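Local coordinates for protein predicted sugar phosphatases of the HAD superfamily (Cytophaga hutchinsonii, PDB 2HX1) that probably removes phosphate from sugar phosphates, as a magnesium-binding hydrolase of the HAD superfamily, at residues V95-A109 with E132-F144. Numbering follows the deposited sequence.
Sequences VDGGIVAYLGTANSA and EVNALVLLDDEGF. With EDO (1,2-ethanediol), chain N.
V95 packs both methyls on the second strand, CG1 against N134 CB and CG2 against A135 CB. The side-chain amide of N134 donates from ND2 to G97 O (2.7 Å). That oxygen lies near the amide plane, but ND2 sits well above the carbonyl plane. At G98 a side chain would run into E132 O and N134 ND2. From I99 to L103 the strands 98-103 and 133-138 pair in parallel. I99 N donates to E132 O, and I99 O accepts from N134 N. A101 N donates to A135 O, and A101 O accepts from V137 N (2.7 Å). L103 N bonds V137 O. A101, L103, V133, L136 and L138 line one face of the sheet, with helix 146-159 against L103 and L136. Y102 and V137 lie on the other, where Y102 CB meets V137 CG2 at 3.6 Å. With L103 CG anti to its carbonyl carbon (chi1 -74°), the side chain lies beside L138. L103 CD2 sits over one face of the F144 ring, 4.0 Å from the centroid, a CH-pi contact. This ring also stacks with W146. Replacing F144 by alanine takes the ring away and would probably leave L103 CD2 and W146 without their partner. L103 O is gripped twice, by L139 N (2.8 Å) and D140 N (3.3 Å). T105 N-caps helix 106-110, its OG1 accepting from S108 N. S108 OG donates to T105 O and rests on L139 CB. D140 OD1 accepts from E142 N, an Asx turn. Backbone bonds thus join two neighbouring interior strands of the five-stranded sheet, consistent with a HAD cap domain, and two donors on L103 O probably hold the turn into D140.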
ATOM      1  N   VAL A  95     -27.403 -13.016  -2.401  1.00 27.40           N
ATOM      2  CA  VAL A  95     -27.528 -13.402  -1.001  1.00 28.35           C
ATOM      3  C   VAL A  95     -28.792 -14.250  -0.849  1.00 29.18           C
ATOM      4  O   VAL A  95     -29.854 -13.826  -1.285  1.00 29.10           O
ATOM      5  CB  VAL A  95     -27.574 -12.170  -0.079  1.00 26.05           C
ATOM      6  CG1 VAL A  95     -27.828 -12.589   1.390  1.00 28.59           C
ATOM      7  CG2 VAL A  95     -26.319 -11.405  -0.198  1.00 19.61           C
ATOM      8  N   ASP A  96     -28.649 -15.434  -0.248  1.00 29.74           N
ATOM      9  CA  ASP A  96     -29.727 -16.397  -0.132  1.00 32.20           C
ATOM     10  C   ASP A  96     -30.333 -16.366   1.264  1.00 31.89           C
ATOM     11  O   ASP A  96     -29.909 -17.092   2.162  1.00 33.44           O
ATOM     12  CB  ASP A  96     -29.219 -17.819  -0.458  1.00 34.47           C
ATOM     13  CG  ASP A  96     -30.378 -18.816  -0.701  1.00 42.17           C
ATOM     14  OD1 ASP A  96     -31.558 -18.391  -0.631  1.00 40.90           O
ATOM     15  OD2 ASP A  96     -30.105 -20.010  -0.978  1.00 45.19           O
ATOM     16  N   GLY A  97     -31.312 -15.497   1.459  1.00 30.89           N
ATOM     17  CA  GLY A  97     -31.970 -15.420   2.750  1.00 30.70           C
ATOM     18  C   GLY A  97     -31.002 -15.068   3.872  1.00 30.47           C
ATOM     19  O   GLY A  97     -29.916 -14.529   3.622  1.00 32.53           O
ATOM     20  N   GLY A  98     -31.414 -15.378   5.096  1.00 28.85           N
ATOM     21  CA  GLY A  98     -30.653 -15.086   6.303  1.00 29.29           C
ATOM     22  C   GLY A  98     -30.635 -13.608   6.625  1.00 28.52           C
ATOM     23  O   GLY A  98     -31.574 -12.893   6.286  1.00 30.11           O
ATOM     24  N   ILE A  99     -29.566 -13.162   7.282  1.00 26.45           N
ATOM     25  CA  ILE A  99     -29.438 -11.773   7.741  1.00 24.49           C
ATOM     26  C   ILE A  99     -28.371 -11.006   6.893  1.00 23.49           C
ATOM     27  O   ILE A  99     -27.324 -11.554   6.555  1.00 22.51           O
ATOM     28  CB  ILE A  99     -28.997 -11.747   9.207  1.00 26.16           C
ATOM     29  CG1 ILE A  99     -29.935 -12.590  10.081  1.00 28.62           C
ATOM     30  CG2 ILE A  99     -28.901 -10.304   9.746  1.00 24.76           C
ATOM     31  CD1 ILE A  99     -29.289 -12.939  11.439  1.00 15.44           C
ATOM     32  N   VAL A 100     -28.661  -9.763   6.529  1.00 23.84           N
ATOM     33  CA  VAL A 100     -27.636  -8.839   5.985  1.00 22.26           C
ATOM     34  C   VAL A 100     -27.290  -7.876   7.115  1.00 23.80           C
ATOM     35  O   VAL A 100     -28.167  -7.191   7.637  1.00 23.37           O
ATOM     36  CB  VAL A 100     -28.143  -8.109   4.695  1.00 23.10           C
ATOM     37  CG1 VAL A 100     -27.206  -6.992   4.259  1.00 20.62           C
ATOM     38  CG2 VAL A 100     -28.301  -9.114   3.545  1.00 18.21           C
ATOM     39  N   ALA A 101     -26.036  -7.912   7.574  1.00 23.19           N
ATOM     40  CA  ALA A 101     -25.571  -7.023   8.644  1.00 22.51           C
ATOM     41  C   ALA A 101     -25.185  -5.662   8.039  1.00 22.00           C
ATOM     42  O   ALA A 101     -24.726  -5.581   6.897  1.00 24.11           O
ATOM     43  CB  ALA A 101     -24.409  -7.673   9.404  1.00 18.83           C
ATOM     44  N   TYR A 102     -25.424  -4.582   8.761  1.00 21.93           N
ATOM     45  CA  TYR A 102     -25.062  -3.286   8.232  1.00 21.48           C
ATOM     46  C   TYR A 102     -24.426  -2.373   9.255  1.00 22.02           C
ATOM     47  O   TYR A 102     -24.689  -2.464  10.440  1.00 20.82           O
ATOM     48  CB  TYR A 102     -26.269  -2.590   7.589  1.00 22.17           C
ATOM     49  CG  TYR A 102     -27.359  -2.115   8.549  1.00 22.71           C
ATOM     50  CD1 TYR A 102     -27.290  -0.862   9.134  1.00 15.80           C
ATOM     51  CD2 TYR A 102     -28.473  -2.921   8.830  1.00 17.65           C
ATOM     52  CE1 TYR A 102     -28.297  -0.412   9.991  1.00 23.97           C
ATOM     53  CE2 TYR A 102     -29.466  -2.492   9.665  1.00 24.93           C
ATOM     54  CZ  TYR A 102     -29.379  -1.236  10.248  1.00 21.45           C
ATOM     55  OH  TYR A 102     -30.365  -0.816  11.084  1.00 25.59           O
ATOM     56  N   LEU A 103     -23.597  -1.477   8.737  1.00 22.85           N
ATOM     57  CA  LEU A 103     -23.061  -0.366   9.469  1.00 23.38           C
ATOM     58  C   LEU A 103     -23.698   0.906   8.913  1.00 21.45           C
ATOM     59  O   LEU A 103     -23.501   1.265   7.758  1.00 22.26           O
ATOM     60  CB  LEU A 103     -21.524  -0.327   9.370  1.00 22.34           C
ATOM     61  CG  LEU A 103     -20.722  -1.354  10.167  1.00 22.65           C
ATOM     62  CD1 LEU A 103     -19.232  -1.057  10.055  1.00 16.75           C
ATOM     63  CD2 LEU A 103     -21.156  -1.437  11.656  1.00 20.28           C
ATOM     64  N   GLY A 104     -24.498   1.567   9.744  1.00 22.82           N
ATOM     65  CA  GLY A 104     -25.245   2.753   9.315  1.00 22.39           C
ATOM     66  C   GLY A 104     -26.416   3.031  10.233  1.00 23.31           C
ATOM     67  O   GLY A 104     -26.430   2.570  11.375  1.00 24.53           O
ATOM     68  N   THR A 105     -27.392   3.785   9.713  1.00 26.37           N
ATOM     69  CA  THR A 105     -28.640   4.106  10.395  1.00 27.16           C
ATOM     70  C   THR A 105     -29.764   3.212   9.869  1.00 28.00           C
ATOM     71  O   THR A 105     -29.714   2.698   8.749  1.00 26.27           O
ATOM     72  CB  THR A 105     -29.073   5.587  10.150  1.00 28.69           C
ATOM     73  OG1 THR A 105     -29.063   5.879   8.737  1.00 24.22           O
ATOM     74  CG2 THR A 105     -28.169   6.580  10.888  1.00 26.56           C
ATOM     75  N   ALA A 106     -30.803   3.057  10.685  1.00 28.68           N
ATOM     76  CA  ALA A 106     -31.984   2.307  10.266  1.00 29.08           C
ATOM     77  C   ALA A 106     -32.543   2.873   8.964  1.00 27.99           C
ATOM     78  O   ALA A 106     -32.904   2.100   8.076  1.00 29.42           O
ATOM     79  CB  ALA A 106     -33.060   2.310  11.387  1.00 28.88           C
ATOM     80  N   ASN A 107     -32.601   4.200   8.834  1.00 30.02           N
ATOM     81  CA  ASN A 107     -33.097   4.833   7.616  0.50 32.00           C
ATOM     82  C   ASN A 107     -32.216   4.485   6.389  1.00 31.97           C
ATOM     83  O   ASN A 107     -32.719   4.240   5.305  1.00 32.40           O
ATOM     84  CB  ASN A 107     -33.219   6.350   7.822  0.50 31.92           C
ATOM     85  CG  ASN A 107     -34.275   6.742   8.888  0.50 35.00           C
ATOM     86  OD1 ASN A 107     -35.110   5.922   9.320  0.50 29.05           O
ATOM     87  ND2 ASN A 107     -34.234   8.017   9.304  0.50 26.97           N
ATOM     88  N   SER A 108     -30.893   4.439   6.571  1.00 32.23           N
ATOM     89  CA  SER A 108     -30.000   4.005   5.472  1.00 31.16           C
ATOM     90  C   SER A 108     -30.266   2.563   5.046  1.00 32.06           C
ATOM     91  O   SER A 108     -30.112   2.227   3.880  1.00 35.14           O
ATOM     92  CB  SER A 108     -28.512   4.205   5.825  1.00 35.34           C
ATOM     93  OG  SER A 108     -28.025   3.298   6.814  1.00 31.18           O
ATOM     94  N   ALA A 109     -30.703   1.725   5.989  1.00 31.77           N
ATOM     95  CA  ALA A 109     -30.951   0.303   5.738  1.00 30.74           C
ATOM     96  C   ALA A 109     -32.313   0.006   5.098  1.00 30.26           C
ATOM     97  O   ALA A 109     -32.482  -1.046   4.507  1.00 27.84           O
ATOM     98  CB  ALA A 109     -30.837  -0.440   7.031  1.00 26.75           C
ATOM     99  N   GLU A 132     -26.299 -17.074  10.583  1.00 29.43           N
ATOM    100  CA  GLU A 132     -27.278 -16.716   9.586  1.00 29.66           C
ATOM    101  C   GLU A 132     -26.893 -15.452   8.823  1.00 28.21           C
ATOM    102  O   GLU A 132     -27.603 -15.065   7.906  1.00 29.02           O
ATOM    103  CB  GLU A 132     -28.627 -16.532  10.276  1.00 33.01           C
ATOM    104  CG  GLU A 132     -29.390 -17.833  10.448  1.00 41.21           C
ATOM    105  CD  GLU A 132     -30.106 -18.246   9.154  1.00 53.65           C
ATOM    106  OE1 GLU A 132     -31.147 -17.608   8.798  1.00 53.49           O
ATOM    107  OE2 GLU A 132     -29.616 -19.210   8.510  1.00 54.08           O
ATOM    108  N   VAL A 133     -25.781 -14.807   9.185  1.00 26.28           N
ATOM    109  CA  VAL A 133     -25.392 -13.572   8.515  1.00 24.33           C
ATOM    110  C   VAL A 133     -24.710 -13.932   7.209  1.00 25.17           C
ATOM    111  O   VAL A 133     -23.641 -14.524   7.207  1.00 23.04           O
ATOM    112  CB  VAL A 133     -24.457 -12.684   9.347  1.00 24.26           C
ATOM    113  CG1 VAL A 133     -23.987 -11.478   8.521  1.00 27.27           C
ATOM    114  CG2 VAL A 133     -25.121 -12.201  10.604  1.00 16.41           C
ATOM    115  N   ASN A 134     -25.312 -13.503   6.097  1.00 26.72           N
ATOM    116  CA  ASN A 134     -24.863 -13.912   4.761  1.00 25.46           C
ATOM    117  C   ASN A 134     -24.246 -12.779   3.965  1.00 25.17           C
ATOM    118  O   ASN A 134     -23.730 -12.993   2.868  1.00 25.38           O
ATOM    119  CB  ASN A 134     -26.049 -14.513   4.010  1.00 26.48           C
ATOM    120  CG  ASN A 134     -26.574 -15.770   4.674  1.00 28.39           C
ATOM    121  OD1 ASN A 134     -25.849 -16.466   5.380  1.00 30.18           O
ATOM    122  ND2 ASN A 134     -27.840 -16.045   4.477  1.00 32.27           N
ATOM    123  N   ALA A 135     -24.279 -11.569   4.518  1.00 25.25           N
ATOM    124  CA  ALA A 135     -23.590 -10.434   3.899  1.00 23.96           C
ATOM    125  C   ALA A 135     -23.446  -9.299   4.902  1.00 24.24           C
ATOM    126  O   ALA A 135     -24.183  -9.209   5.901  1.00 24.23           O
ATOM    127  CB  ALA A 135     -24.329  -9.930   2.600  1.00 21.75           C
ATOM    128  N   LEU A 136     -22.499  -8.423   4.617  1.00 22.88           N
ATOM    129  CA  LEU A 136     -22.302  -7.202   5.385  1.00 21.55           C
ATOM    130  C   LEU A 136     -22.358  -6.031   4.420  1.00 19.96           C
ATOM    131  O   LEU A 136     -21.650  -6.045   3.414  1.00 20.43           O
ATOM    132  CB  LEU A 136     -20.932  -7.230   6.068  1.00 19.79           C
ATOM    133  CG  LEU A 136     -20.433  -5.908   6.656  1.00 20.17           C
ATOM    134  CD1 LEU A 136     -21.326  -5.517   7.849  1.00 13.83           C
ATOM    135  CD2 LEU A 136     -18.960  -6.021   7.052  1.00 22.44           C
ATOM    136  N   VAL A 137     -23.166  -5.019   4.725  1.00 19.68           N
ATOM    137  CA  VAL A 137     -23.130  -3.754   3.955  1.00 22.17           C
ATOM    138  C   VAL A 137     -22.762  -2.554   4.802  1.00 21.23           C
ATOM    139  O   VAL A 137     -23.271  -2.385   5.903  1.00 23.77           O
ATOM    140  CB  VAL A 137     -24.448  -3.506   3.222  1.00 20.85           C
ATOM    141  CG1 VAL A 137     -24.667  -4.618   2.272  1.00 27.38           C
ATOM    142  CG2 VAL A 137     -25.629  -3.437   4.198  1.00 25.01           C
ATOM    143  N   LEU A 138     -21.853  -1.734   4.289  1.00 20.46           N
ATOM    144  CA  LEU A 138     -21.492  -0.449   4.897  1.00 22.01           C
ATOM    145  C   LEU A 138     -22.274   0.686   4.190  1.00 22.48           C
ATOM    146  O   LEU A 138     -22.161   0.872   2.980  1.00 19.64           O
ATOM    147  CB  LEU A 138     -19.968  -0.236   4.837  1.00 20.52           C
ATOM    148  CG  LEU A 138     -19.204  -0.615   6.115  1.00 15.54           C
ATOM    149  CD1 LEU A 138     -19.629  -2.013   6.547  1.00 18.30           C
ATOM    150  CD2 LEU A 138     -17.703  -0.535   5.913  1.00 21.43           C
ATOM    151  N   LEU A 139     -23.121   1.395   4.945  1.00 22.29           N
ATOM    152  CA  LEU A 139     -24.116   2.320   4.343  1.00 22.97           C
ATOM    153  C   LEU A 139     -23.935   3.787   4.758  1.00 22.58           C
ATOM    154  O   LEU A 139     -24.206   4.696   3.958  1.00 22.68           O
ATOM    155  CB  LEU A 139     -25.547   1.902   4.706  1.00 21.42           C
ATOM    156  CG  LEU A 139     -26.021   0.525   4.235  1.00 25.82           C
ATOM    157  CD1 LEU A 139     -27.295   0.196   4.952  1.00 23.47           C
ATOM    158  CD2 LEU A 139     -26.241   0.510   2.713  1.00 20.70           C
ATOM    159  N   ASP A 140     -23.537   4.006   6.006  1.00 22.91           N
ATOM    160  CA  ASP A 140     -23.444   5.358   6.569  1.00 23.78           C
ATOM    161  C   ASP A 140     -22.394   5.347   7.700  1.00 25.31           C
ATOM    162  O   ASP A 140     -22.269   4.379   8.412  1.00 23.95           O
ATOM    163  CB  ASP A 140     -24.825   5.797   7.079  1.00 22.41           C
ATOM    164  CG  ASP A 140     -24.950   7.303   7.262  1.00 31.31           C
ATOM    165  OD1 ASP A 140     -24.244   7.860   8.110  1.00 43.01           O
ATOM    166  OD2 ASP A 140     -25.782   7.942   6.579  1.00 41.92           O
ATOM    167  N   ASP A 141     -21.617   6.423   7.830  1.00 26.81           N
ATOM    168  CA  ASP A 141     -20.641   6.544   8.918  1.00 26.47           C
ATOM    169  C   ASP A 141     -21.304   6.768  10.284  1.00 27.57           C
ATOM    170  O   ASP A 141     -20.716   6.459  11.338  1.00 25.74           O
ATOM    171  CB  ASP A 141     -19.636   7.661   8.623  1.00 26.36           C
ATOM    172  CG  ASP A 141     -20.309   9.021   8.482  1.00 27.82           C
ATOM    173  OD1 ASP A 141     -21.001   9.197   7.471  1.00 26.05           O
ATOM    174  OD2 ASP A 141     -20.140   9.892   9.366  1.00 24.21           O
ATOM    175  N   GLU A 142     -22.540   7.258  10.272  1.00 26.53           N
ATOM    176  CA  GLU A 142     -23.275   7.507  11.513  1.00 27.80           C
ATOM    177  C   GLU A 142     -24.202   6.351  11.868  1.00 27.13           C
ATOM    178  O   GLU A 142     -24.534   5.547  11.017  1.00 27.03           O
ATOM    179  CB  GLU A 142     -24.098   8.788  11.394  1.00 28.95           C
ATOM    180  CG  GLU A 142     -23.240  10.012  11.336  1.00 34.45           C
ATOM    181  CD  GLU A 142     -24.038  11.295  11.144  1.00 44.48           C
ATOM    182  OE1 GLU A 142     -25.105  11.267  10.480  1.00 49.22           O
ATOM    183  OE2 GLU A 142     -23.575  12.338  11.647  1.00 51.25           O
ATOM    184  N   GLY A 143     -24.623   6.290  13.131  1.00 24.28           N
ATOM    185  CA  GLY A 143     -25.690   5.389  13.544  1.00 23.88           C
ATOM    186  C   GLY A 143     -25.228   4.233  14.383  1.00 25.19           C
ATOM    187  O   GLY A 143     -26.035   3.398  14.788  1.00 26.95           O
ATOM    188  N   PHE A 144     -23.926   4.169  14.661  1.00 23.47           N
ATOM    189  CA  PHE A 144     -23.383   3.085  15.450  1.00 21.21           C
ATOM    190  C   PHE A 144     -22.153   3.503  16.241  1.00 21.21           C
ATOM    191  O   PHE A 144     -21.501   4.507  15.925  1.00 21.16           O
ATOM    192  CB  PHE A 144     -23.058   1.883  14.550  1.00 22.35           C
ATOM    193  CG  PHE A 144     -22.027   2.167  13.500  1.00 19.70           C
ATOM    194  CD1 PHE A 144     -22.396   2.743  12.286  1.00 22.02           C
ATOM    195  CD2 PHE A 144     -20.695   1.815  13.718  1.00 19.75           C
ATOM    196  CE1 PHE A 144     -21.432   3.036  11.315  1.00 26.16           C
ATOM    197  CE2 PHE A 144     -19.724   2.070  12.777  1.00 21.24           C
ATOM    198  CZ  PHE A 144     -20.085   2.702  11.551  1.00 24.52           C
TER
HETATM  199  C1  EDO N 309     -24.662  12.966   7.785  1.00 56.10           C
HETATM  200  O1  EDO N 309     -23.305  13.390   7.588  1.00 55.07           O
HETATM  201  C2  EDO N 309     -24.844  11.561   7.234  1.00 60.89           C
HETATM  202  O2  EDO N 309     -23.581  10.876   7.127  1.00 61.23           O